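Local coordinates for protein amidase, hydantoinase/carbamoylase family (Burkholderia vietnamiensis, PDB 5I4M) that probably hydrolyses N-carbamoyl-L-amino acids, as a member of the peptidase M20 family that binds two zinc ions per subunit, at residues A[206-211]-A[356-361]; A[350-355]-A[426-431]. One frame throughout, in Å; residues are numbered along the deposited sequence. Where two conformers were deposited one is given.

Interaction 1 of 2, residues A[206-211]-A[356-361]; sequences AAFELH and VAAVRA. With ZN (zinc ion), chain C.
The phenyl ring of Phe208 meets Val359 and Ala358 obliquely. Val359 CG2 is 3.8 Å from Phe208 CE1, and it lies equally near Phe208 CD1. Ala358 CB is looser, 4.3 Å from Phe208 CZ. The side chains of Phe208 and Val359 run past one another, pointing opposite ways. CG of Phe208 stands anti to its carbonyl carbon (chi1 -63°), and this carries the ring towards helix 353-365. No hydrogen bond crosses the contact, which is purely apolar. The imidazole of His211, at the far end of the segment, serves the metal site instead. Its NE2 binds a zinc ion at 2.2 Å, and water 1 binds the same zinc ion, also at 2.2 Å. His104 and Asp115 also bind this metal, and the ring of His379 meets that of His211 with the ring planes about 60° apart. Glu209 is buried, but both its carboxylate oxygens are satisfied, by Ser103 OG and Ala381 N. Strand 206-212 thus sends Phe208 to a helical layer and His211 to the zinc centre. It runs between strands 99-103 and 390-395, parallel to both, in the zinc-peptidase catalytic domain of the M20 family. Helix 353-365 packs against these strands, Val359 also touching Ser391, while Leu421 and Ala424 of helix 411-429 adjoin the Phe208 ring.

Interaction 2 of 2, residues A[350-355]-A[426-431]; sequences AFDSAC and LSRACE
Asp352 OD2 accepts from Cys355 N at 2.9 Å and from water 2 at 3.0 Å. The water links it to the other segment by accepting from Arg428 NH1 at 2.9 Å. Asp352 OD2 and Arg428 NH1 themselves stand 4.1 Å apart, too far for a salt bridge, so the opposite charges meet through the water. The carboxylate and guanidinium planes lie only 20° apart. Cys355 SG sits at the guanidinium edge, in its plane, and takes a weak hydrogen bond from Arg428 NH1 at 3.6 Å. Ala354 CB lies over one face of the same group. Asp352 holds the N-cap position of helix 353-365, and the bond from Cys355 N, to the anti lone pair of Asp352 OD2, is its capping bond. Arg428 comes from the last turn of helix 411-429, so the start of one helix faces the end of another. Bends at chi2 (-124°) and chi3 (51°) let the Arg428 guanidinium meet both Cys355 and Glu431. Glu431, just past the helix end, grips it side-on: Arg428 NE donates to Glu431 OE2 at 3.0 Å and Arg428 NH2 to Glu431 OE1 at 3.2 Å. This salt bridge restrains rotation of the guanidinium, and Glu431 OE1 also accepts from His205.

Interactions 1 and 2 are neighbours, with centres about 7 Å apart, and both use helix 353-365. Residues 350-355 supply its capped start and 356-361 its next turns. Phe208 joins them: its CE1 lies 3.6 Å from Cys355 O, and its CZ lies 3.7 Å from Arg428 CG. Ala206 CB adds a further packing contact, 3.8 Å from Arg428 CD. Strand 206-212 therefore touches both helices that meet in interaction 2. The zinc centre is at the His211 end of this strand. His211 reaches the metal and also touches the bound 3-phosphoglyceric acid, whereas Phe208 CA is 13.5 Å from the zinc ion. Interaction 2 lies away from the zinc and ligand sites.

Interaction 1 of 2, residues A[206-211]-A[356-361]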
# COMPACT_ATOMS: atom_id res chain seq x y z
N ALA A 206 0.01 -10.51 -42.25
CA ALA A 206 0.48 -9.20 -41.80
C ALA A 206 -0.38 -8.79 -40.62
O ALA A 206 -1.50 -9.28 -40.46
CB ALA A 206 0.41 -8.15 -42.91
N ALA A 207 0.15 -7.87 -39.81
CA ALA A 207 -0.56 -7.39 -38.63
C ALA A 207 -0.35 -5.89 -38.51
O ALA A 207 0.73 -5.38 -38.80
CB ALA A 207 -0.07 -8.10 -37.36
N PHE A 208 -1.41 -5.18 -38.12
CA PHE A 208 -1.35 -3.75 -37.85
C PHE A 208 -2.11 -3.48 -36.56
O PHE A 208 -3.19 -4.04 -36.36
CB PHE A 208 -1.98 -2.91 -38.97
CG PHE A 208 -1.29 -3.03 -40.30
CD1 PHE A 208 -0.26 -2.18 -40.64
CD2 PHE A 208 -1.70 -3.99 -41.21
CE1 PHE A 208 0.37 -2.29 -41.87
CE2 PHE A 208 -1.09 -4.11 -42.44
CZ PHE A 208 -0.04 -3.26 -42.78
N GLU A 209 -1.57 -2.62 -35.70
CA GLU A 209 -2.30 -2.18 -34.52
C GLU A 209 -2.42 -0.66 -34.52
O GLU A 209 -1.42 0.05 -34.68
CB GLU A 209 -1.64 -2.66 -33.22
CG GLU A 209 -2.34 -2.15 -31.94
CD GLU A 209 -1.87 -2.85 -30.68
OE1 GLU A 209 -0.99 -3.73 -30.80
OE2 GLU A 209 -2.39 -2.56 -29.58
N LEU A 210 -3.64 -0.18 -34.36
CA LEU A 210 -3.95 1.24 -34.24
C LEU A 210 -4.03 1.61 -32.76
O LEU A 210 -4.67 0.90 -31.98
CB LEU A 210 -5.28 1.52 -34.97
CG LEU A 210 -5.97 2.86 -34.76
CD1 LEU A 210 -5.13 3.98 -35.33
CD2 LEU A 210 -7.35 2.81 -35.44
N HIS A 211 -3.37 2.70 -32.36
CA HIS A 211 -3.30 3.04 -30.94
C HIS A 211 -3.09 4.54 -30.79
O HIS A 211 -2.53 5.19 -31.68
CB HIS A 211 -2.14 2.29 -30.27
CG HIS A 211 -2.32 2.06 -28.81
ND1 HIS A 211 -2.19 3.06 -27.87
CD2 HIS A 211 -2.60 0.92 -28.12
CE1 HIS A 211 -2.38 2.54 -26.66
NE2 HIS A 211 -2.63 1.25 -26.79
N VAL A 356 5.27 -0.59 -42.57
CA VAL A 356 5.45 0.84 -42.31
C VAL A 356 5.13 1.65 -43.56
O VAL A 356 4.44 2.67 -43.50
CB VAL A 356 6.88 1.10 -41.80
CG1 VAL A 356 7.20 2.59 -41.81
CG2 VAL A 356 7.07 0.52 -40.39
N ALA A 357 5.61 1.20 -44.72
CA ALA A 357 5.34 1.90 -45.96
C ALA A 357 3.84 1.94 -46.27
O ALA A 357 3.34 2.94 -46.80
CB ALA A 357 6.10 1.25 -47.11
N ALA A 358 3.13 0.85 -45.96
CA ALA A 358 1.69 0.81 -46.21
C ALA A 358 0.96 1.82 -45.34
O ALA A 358 -0.02 2.43 -45.78
CB ALA A 358 1.15 -0.60 -45.97
N VAL A 359 1.41 1.99 -44.09
CA VAL A 359 0.81 2.98 -43.19
C VAL A 359 1.07 4.39 -43.71
O VAL A 359 0.17 5.24 -43.77
CB VAL A 359 1.36 2.79 -41.77
CG1 VAL A 359 0.92 3.93 -40.86
CG2 VAL A 359 0.89 1.45 -41.20
N ARG A 360 2.31 4.66 -44.12
CA ARG A 360 2.65 5.96 -44.68
C ARG A 360 1.84 6.23 -45.95
O ARG A 360 1.28 7.33 -46.13
CB ARG A 360 4.15 6.02 -44.96
CG ARG A 360 4.70 7.42 -45.19
CD ARG A 360 6.23 7.41 -45.39
NE ARG A 360 6.97 7.13 -44.15
CZ ARG A 360 7.69 6.03 -43.94
NH1 ARG A 360 7.79 5.10 -44.88
NH2 ARG A 360 8.32 5.86 -42.79
N ALA A 361 1.74 5.23 -46.84
CA ALA A 361 0.97 5.39 -48.07
C ALA A 361 -0.49 5.69 -47.78
O ALA A 361 -1.12 6.50 -48.48
CB ALA A 361 1.09 4.13 -48.93
ZN ZN C . -2.44 0.02 -24.93
O HOH W 1 -1.35 -1.46 -26.11

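Interaction 2 of 2, residues A[350-355]-A[426-431]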
# COMPACT_ATOMS: atom_id res chain seq x y z
N ALA A 350 12.19 -3.19 -34.36
CA ALA A 350 11.86 -2.43 -35.56
C ALA A 350 10.68 -3.10 -36.25
O ALA A 350 10.64 -4.32 -36.40
CB ALA A 350 13.07 -2.37 -36.50
N PHE A 351 9.71 -2.30 -36.66
CA PHE A 351 8.56 -2.87 -37.33
C PHE A 351 8.89 -3.13 -38.80
O PHE A 351 9.91 -2.67 -39.32
CB PHE A 351 7.35 -1.95 -37.16
CG PHE A 351 6.74 -2.01 -35.78
CD1 PHE A 351 6.25 -3.22 -35.29
CD2 PHE A 351 6.69 -0.89 -34.97
CE1 PHE A 351 5.70 -3.29 -34.00
CE2 PHE A 351 6.15 -0.96 -33.69
CZ PHE A 351 5.65 -2.15 -33.21
N ASP A 352 8.03 -3.92 -39.45
CA ASP A 352 8.31 -4.38 -40.81
C ASP A 352 8.27 -3.22 -41.79
O ASP A 352 7.34 -2.41 -41.77
CB ASP A 352 7.29 -5.45 -41.21
CG ASP A 352 7.45 -5.89 -42.66
OD1 ASP A 352 8.29 -6.78 -42.94
OD2 ASP A 352 6.74 -5.33 -43.53
N SER A 353 9.27 -3.15 -42.68
CA SER A 353 9.41 -1.97 -43.53
C SER A 353 8.26 -1.86 -44.54
O SER A 353 7.82 -0.75 -44.84
CB SER A 353 10.76 -1.99 -44.25
OG SER A 353 10.89 -3.14 -45.07
N ALA A 354 7.77 -2.99 -45.07
CA ALA A 354 6.65 -2.91 -46.00
C ALA A 354 5.37 -2.50 -45.28
O ALA A 354 4.55 -1.74 -45.83
CB ALA A 354 6.45 -4.24 -46.72
N CYS A 355 5.17 -2.99 -44.06
CA CYS A 355 4.02 -2.55 -43.28
C CYS A 355 4.10 -1.06 -42.98
O CYS A 355 3.10 -0.34 -43.10
CB CYS A 355 3.92 -3.36 -41.98
SG CYS A 355 3.38 -5.07 -42.25
N LEU A 426 -6.19 -3.03 -46.12
CA LEU A 426 -6.64 -3.35 -47.47
C LEU A 426 -5.46 -3.61 -48.39
O LEU A 426 -5.48 -4.55 -49.20
CB LEU A 426 -7.48 -2.22 -48.03
CG LEU A 426 -8.99 -2.35 -47.89
CD1 LEU A 426 -9.64 -1.08 -48.42
CD2 LEU A 426 -9.48 -3.58 -48.63
N SER A 427 -4.42 -2.79 -48.28
CA SER A 427 -3.25 -2.95 -49.13
C SER A 427 -2.67 -4.36 -49.02
O SER A 427 -2.34 -4.98 -50.03
CB SER A 427 -2.21 -1.90 -48.77
OG SER A 427 -1.09 -1.97 -49.63
N ARG A 428 -2.57 -4.88 -47.80
CA ARG A 428 -1.97 -6.20 -47.65
C ARG A 428 -2.97 -7.33 -47.84
O ARG A 428 -2.60 -8.40 -48.34
CB ARG A 428 -1.32 -6.30 -46.27
CG ARG A 428 -0.42 -5.10 -45.98
CD ARG A 428 0.98 -5.52 -45.64
NE ARG A 428 1.55 -6.44 -46.61
CZ ARG A 428 2.69 -7.10 -46.42
NH1 ARG A 428 3.38 -6.94 -45.29
NH2 ARG A 428 3.15 -7.93 -47.35
N ALA A 429 -4.24 -7.12 -47.47
CA ALA A 429 -5.22 -8.20 -47.56
C ALA A 429 -5.65 -8.46 -48.99
O ALA A 429 -6.24 -9.50 -49.27
CB ALA A 429 -6.44 -7.89 -46.69
N CYS A 430 -5.37 -7.53 -49.91
CA CYS A 430 -5.71 -7.70 -51.31
C CYS A 430 -4.53 -8.16 -52.15
O CYS A 430 -4.64 -8.24 -53.37
CB CYS A 430 -6.29 -6.40 -51.86
SG CYS A 430 -7.97 -6.11 -51.26
N GLU A 431 -3.40 -8.47 -51.52
CA GLU A 431 -2.30 -9.10 -52.25
C GLU A 431 -2.73 -10.50 -52.68
O GLU A 431 -3.30 -11.24 -51.87
CB GLU A 431 -1.05 -9.15 -51.38
CG GLU A 431 -0.51 -7.76 -51.03
CD GLU A 431 0.60 -7.78 -49.99
OE1 GLU A 431 1.05 -8.87 -49.59
OE2 GLU A 431 1.02 -6.68 -49.57
O HOH W 2 6.16 -7.57 -45.45